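Local coordinates for metallo-beta-lactamase domain-containing protein 1 (Thermotoga maritima, PDB 1ZTC) that is a metallo-beta-lactamase-fold protein with a two-nickel site, probably a metal-dependent hydrolase and perhaps an endoribonuclease acting on RNA, at residues L40-R45 with D141-V146; L180-I185 with N196-V201. All blocks are in the same frame, centred on the assembly; numbering follows the deposited sequence. Where two conformers were deposited one is given.

Contact 1: residues L40-R45 with D141-V146; sequences LEHKDR and DEKVKV
Asp141 OD2 takes hydrogen bonds from two donors of the opposing hairpin, His42 NE2 and Lys43 NZ. The imidazole bond runs 2.9 Å from His42 NE2 to Asp141 OD2 and is nearly straight, 167° at the hydrogen; the oxygen sits almost in the ring plane and is met on its anti side. The ammonium forms a salt bridge, Lys43 NZ to Asp141 OD2 at 2.7 Å, approaching from above the carboxylate plane. Because NE2 and NZ arrive from opposite faces of that plane, the two donors do not compete for the same side of the oxygen. The acid meets the imidazole at its edge, its own plane turned 63° from that of the ring.

Lys143 treats the same ring differently. Its CG lies over a face, 4.2 Å from the His42 ring centroid and 27° off the normal, a CH-pi contact whose nearest ring atom is CE1, 3.9 Å from Lys143 CG. The histidine is thus gripped at its NE2 edge and packed on a face, which should restrict rotation about chi2.

The turn that follows His42 helps to place the second donor. A type II' turn from His42 to Arg45 puts Lys43 at its first corner, and Arg45 N is bonded to His42 O. From there the Lys43 chain extends beyond CG to deliver NZ to the acid. Further out, Met13 of the edge strand 13-19 touches His42, Lys143 and Val144, while Leu40 and Val144 both pack on Leu161. Lys143 and Val144 both face Leu139 in a classic beta bulge. Here a two-residue beta hairpin of one sheet is tied to the bulged approach to strand 144-148 in the other, joining the two sheets of the metallo-beta-lactamase fold.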
# COMPACT_ATOMS: atom_id res chain seq x y z
N LEU A 40 21.27 -17.11 -2.06
CA LEU A 40 22.41 -17.69 -2.75
C LEU A 40 22.72 -19.06 -2.20
O LEU A 40 22.69 -19.27 -0.99
CB LEU A 40 23.65 -16.82 -2.57
CG LEU A 40 23.55 -15.38 -3.03
CD1 LEU A 40 24.62 -14.54 -2.35
CD2 LEU A 40 23.71 -15.31 -4.55
N GLU A 41 23.02 -19.99 -3.10
CA GLU A 41 23.51 -21.30 -2.71
C GLU A 41 24.94 -21.46 -3.21
O GLU A 41 25.22 -21.26 -4.39
CB GLU A 41 22.63 -22.42 -3.30
CG GLU A 41 21.30 -22.58 -2.60
CD GLU A 41 20.45 -23.76 -3.11
OE1 GLU A 41 20.93 -24.48 -4.04
OE2 GLU A 41 19.31 -23.94 -2.58
N HIS A 42 25.84 -21.82 -2.30
CA HIS A 42 27.23 -22.08 -2.60
C HIS A 42 27.72 -23.16 -1.68
O HIS A 42 27.67 -23.01 -0.46
CB HIS A 42 28.06 -20.82 -2.39
CG HIS A 42 29.52 -21.02 -2.61
ND1 HIS A 42 30.06 -21.24 -3.86
CD2 HIS A 42 30.56 -21.04 -1.74
CE1 HIS A 42 31.37 -21.37 -3.76
NE2 HIS A 42 31.70 -21.26 -2.48
N LYS A 43 28.20 -24.25 -2.27
CA LYS A 43 28.58 -25.44 -1.54
C LYS A 43 27.45 -25.83 -0.57
O LYS A 43 26.34 -26.11 -0.99
CB LYS A 43 29.93 -25.26 -0.82
CG LYS A 43 31.12 -25.03 -1.73
CD LYS A 43 32.38 -24.83 -0.90
CE LYS A 43 33.64 -24.81 -1.75
NZ LYS A 43 34.86 -24.45 -0.96
N ASP A 44 27.75 -25.83 0.72
CA ASP A 44 26.82 -26.19 1.77
C ASP A 44 26.17 -24.97 2.43
O ASP A 44 25.51 -25.09 3.47
CB ASP A 44 27.59 -26.98 2.85
CG ASP A 44 28.86 -26.21 3.39
OD1 ASP A 44 29.51 -25.43 2.63
OD2 ASP A 44 29.21 -26.40 4.58
N ARG A 45 26.38 -23.80 1.85
CA ARG A 45 25.87 -22.57 2.42
C ARG A 45 24.57 -22.16 1.74
O ARG A 45 24.41 -22.26 0.52
CB ARG A 45 26.90 -21.45 2.29
CG ARG A 45 28.30 -21.81 2.75
CD ARG A 45 28.36 -22.33 4.17
NE ARG A 45 28.41 -21.25 5.15
CZ ARG A 45 28.42 -21.43 6.47
NH1 ARG A 45 28.40 -22.66 6.99
NH2 ARG A 45 28.46 -20.38 7.28
N ASP A 141 34.68 -18.23 -0.55
CA ASP A 141 35.65 -18.57 -1.58
C ASP A 141 35.71 -17.49 -2.64
O ASP A 141 35.74 -17.76 -3.83
CB ASP A 141 35.35 -19.94 -2.23
CG ASP A 141 35.22 -21.07 -1.20
OD1 ASP A 141 36.06 -21.19 -0.28
OD2 ASP A 141 34.24 -21.84 -1.32
N GLU A 142 35.74 -16.24 -2.18
CA GLU A 142 35.89 -15.07 -3.04
C GLU A 142 34.73 -14.82 -4.01
O GLU A 142 34.86 -13.98 -4.91
CB GLU A 142 37.25 -15.09 -3.72
CG GLU A 142 38.37 -15.39 -2.68
CD GLU A 142 39.73 -14.91 -3.13
OE1 GLU A 142 39.80 -13.93 -3.91
OE2 GLU A 142 40.74 -15.52 -2.69
N LYS A 143 33.58 -15.44 -3.76
CA LYS A 143 32.40 -15.24 -4.62
C LYS A 143 31.66 -13.95 -4.28
O LYS A 143 30.85 -13.45 -5.10
CB LYS A 143 31.45 -16.42 -4.46
CG LYS A 143 32.01 -17.74 -4.98
CD LYS A 143 32.10 -17.73 -6.49
CE LYS A 143 32.47 -19.11 -7.03
NZ LYS A 143 33.27 -18.94 -8.30
N VAL A 144 31.89 -13.45 -3.05
CA VAL A 144 31.19 -12.27 -2.56
C VAL A 144 32.21 -11.24 -2.12
O VAL A 144 33.04 -11.51 -1.27
CB VAL A 144 30.26 -12.63 -1.39
CG1 VAL A 144 29.56 -11.37 -0.85
CG2 VAL A 144 29.24 -13.65 -1.84
N LYS A 145 32.19 -10.10 -2.79
CA LYS A 145 33.03 -8.98 -2.41
C LYS A 145 32.21 -7.91 -1.70
O LYS A 145 31.17 -7.49 -2.19
CB LYS A 145 33.71 -8.39 -3.64
CG LYS A 145 34.52 -7.12 -3.37
CD LYS A 145 35.78 -7.36 -2.57
CE LYS A 145 36.64 -6.11 -2.58
NZ LYS A 145 38.02 -6.33 -2.08
N VAL A 146 32.72 -7.48 -0.54
CA VAL A 146 32.05 -6.51 0.34
C VAL A 146 32.64 -5.12 0.15
O VAL A 146 33.84 -4.94 0.22
CB VAL A 146 32.23 -6.90 1.83
CG1 VAL A 146 31.49 -5.93 2.73
CG2 VAL A 146 31.76 -8.32 2.07

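Contact 2: residues L180-I185 with N196-V201; sequences LSYYDI and NFLDRV
Leu198 reaches from helix 192-201 toward helix 179-187 and meets Tyr182 and, less certainly, Ile185, the pairing of two successive helices beside the second sheet of the metallo-beta-lactamase alpha-beta sandwich. The contact is small, 89 Å² summed over both sides, and wholly apolar between the segments.

From Leu198 CA the bond to CB already points at the opposite helix, and the backbones come closest at Ile185 and Leu198, whose CA atoms are 9.4 Å apart. CB itself makes no close approach. With chi1 at -64°, CG stands anti to the carbonyl carbon, which carries the branch point outward between the helices. Of the two methyls beyond it, CD1 does the touching. It contacts the aromatic ring at its edge, near the ring plane, with Leu198 CD1 4.1 Å from Tyr182 CE1, so this is an edge contact and no CH-pi stack. In the conformer given, Leu198 CD1 also comes within 4.3 Å of Ile185 CG2, a contact that the second deposited conformer of the isoleucine leaves doubtful. If it holds, one methyl links two side chains three residues apart on the facing helix.

Neither partner depends on Leu198 alone. Tyr182 also packs on Phe209 and Pro217, and Ile185 on Val194 and Lys195 from the preceding turn of the second helix. Leu198 also lies against Leu170 of strand 169-171, so helix 192-201 is seated on the sheet while helix 179-187 packs against it.

The tyrosine reaches the leucine by its torsion: its CA–CB bond does not aim at the other helix, but CG anti to the backbone N (chi1 169°) swings the ring nearer, until Tyr182 CD1 and CE1 both lie 4.1 Å from Leu198 CD1.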
# COMPACT_ATOMS: atom_id res chain seq x y z
N LEU A 180 15.07 4.67 -10.89
CA LEU A 180 15.15 6.13 -11.08
C LEU A 180 16.40 6.71 -10.42
O LEU A 180 17.03 7.61 -10.98
CB LEU A 180 13.91 6.87 -10.56
CG LEU A 180 12.56 6.64 -11.27
CD1 LEU A 180 11.56 7.76 -10.90
CD2 LEU A 180 12.68 6.51 -12.83
N SER A 181 16.77 6.22 -9.25
CA SER A 181 17.96 6.79 -8.59
C SER A 181 19.19 6.45 -9.38
O SER A 181 20.13 7.24 -9.48
CB SER A 181 18.09 6.31 -7.15
OG SER A 181 18.13 4.92 -7.10
N TYR A 182 19.20 5.26 -9.97
CA TYR A 182 20.30 4.87 -10.83
C TYR A 182 20.35 5.74 -12.08
O TYR A 182 21.41 6.17 -12.51
CB TYR A 182 20.19 3.38 -11.18
CG TYR A 182 21.14 2.93 -12.28
CD1 TYR A 182 22.51 2.87 -12.06
CD2 TYR A 182 20.66 2.57 -13.54
CE1 TYR A 182 23.37 2.48 -13.05
CE2 TYR A 182 21.52 2.15 -14.54
CZ TYR A 182 22.88 2.11 -14.29
OH TYR A 182 23.74 1.70 -15.27
N TYR A 183 19.21 5.96 -12.71
CA TYR A 183 19.17 6.84 -13.88
C TYR A 183 19.64 8.25 -13.54
O TYR A 183 20.25 8.91 -14.35
CB TYR A 183 17.77 6.92 -14.51
CG TYR A 183 17.17 5.61 -14.98
CD1 TYR A 183 17.95 4.61 -15.56
CD2 TYR A 183 15.79 5.39 -14.88
CE1 TYR A 183 17.37 3.42 -16.00
CE2 TYR A 183 15.21 4.20 -15.32
CZ TYR A 183 16.00 3.23 -15.87
OH TYR A 183 15.41 2.07 -16.29
N ASP A 184 19.33 8.74 -12.35
CA ASP A 184 19.81 10.08 -11.96
C ASP A 184 21.33 10.16 -11.97
O ASP A 184 21.89 11.13 -12.47
CB ASP A 184 19.26 10.48 -10.59
CG ASP A 184 17.74 10.65 -10.61
OD1 ASP A 184 17.13 10.87 -11.72
OD2 ASP A 184 17.16 10.56 -9.53
N ILE A 185 21.98 9.13 -11.46
CA ILE A 185 23.44 9.01 -11.53
C ILE A 185 23.96 9.02 -12.96
O ILE A 185 24.83 9.80 -13.33
CB ILE A 185 23.89 7.75 -10.79
CG1 ILE A 185 23.70 7.88 -9.28
CG2 ILE A 185 25.33 7.41 -11.16
CD1 ILE A 185 24.80 8.60 -8.59
N ASN A 196 31.11 7.42 -8.52
CA ASN A 196 32.50 6.94 -8.48
C ASN A 196 32.57 5.46 -8.07
O ASN A 196 33.42 4.72 -8.55
CB ASN A 196 33.38 7.78 -7.55
CG ASN A 196 33.57 9.21 -8.06
OD1 ASN A 196 33.45 9.48 -9.25
ND2 ASN A 196 33.85 10.12 -7.14
N PHE A 197 31.69 5.05 -7.17
CA PHE A 197 31.64 3.66 -6.76
C PHE A 197 31.26 2.74 -7.92
O PHE A 197 31.88 1.71 -8.14
CB PHE A 197 30.67 3.47 -5.60
CG PHE A 197 30.49 2.02 -5.20
CD1 PHE A 197 31.57 1.29 -4.72
CD2 PHE A 197 29.26 1.39 -5.34
CE1 PHE A 197 31.42 -0.06 -4.39
CE2 PHE A 197 29.10 0.05 -5.01
CZ PHE A 197 30.19 -0.67 -4.53
N LEU A 198 30.24 3.10 -8.66
CA LEU A 198 29.84 2.28 -9.81
C LEU A 198 30.95 2.24 -10.86
O LEU A 198 31.12 1.21 -11.50
CB LEU A 198 28.56 2.78 -10.42
CG LEU A 198 27.34 2.67 -9.52
CD1 LEU A 198 26.15 3.33 -10.18
CD2 LEU A 198 27.06 1.23 -9.15
N ASP A 199 31.69 3.33 -11.03
CA ASP A 199 32.84 3.33 -11.92
C ASP A 199 33.92 2.36 -11.45
O ASP A 199 34.55 1.68 -12.26
CB ASP A 199 33.51 4.72 -12.05
CG ASP A 199 32.70 5.71 -12.87
OD1 ASP A 199 31.82 5.28 -13.64
OD2 ASP A 199 32.96 6.93 -12.73
N ARG A 200 34.15 2.32 -10.14
CA ARG A 200 35.14 1.43 -9.56
C ARG A 200 34.76 -0.04 -9.77
O ARG A 200 35.60 -0.87 -10.10
CB ARG A 200 35.28 1.70 -8.07
CG ARG A 200 36.35 0.87 -7.44
CD ARG A 200 36.32 0.90 -5.92
NE ARG A 200 37.26 -0.09 -5.41
CZ ARG A 200 37.29 -0.59 -4.17
NH1 ARG A 200 36.43 -0.21 -3.22
NH2 ARG A 200 38.20 -1.51 -3.89
N VAL A 201 33.49 -0.35 -9.58
CA VAL A 201 32.98 -1.71 -9.75
C VAL A 201 33.14 -2.17 -11.21
O VAL A 201 33.48 -3.30 -11.46
CB VAL A 201 31.53 -1.81 -9.25
CG1 VAL A 201 30.86 -3.11 -9.70
CG2 VAL A 201 31.52 -1.69 -7.74

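In the fold
Contact 1 closes before contact 2 opens along the chain, and their centres lie 25 Å apart, though their nearest atoms approach to about 5 Å without touching. Contact 1 joins the hairpin end of strand 37-42 to the loop leading into strand 144-148 and is only partly buried: its exposed members supply a lysine and the carboxylate it shares with the buried histidine, which links that polar cluster to apolar side chains. Contact 2 joins two helices and is buried, relying on methyl and ring-edge contacts alone. The second sheet is common ground: contact 1 lies at the approach to its strand 144-148, whereas strand 169-171 supports the leucine of contact 2. Neither contact includes any of the nickel ligands.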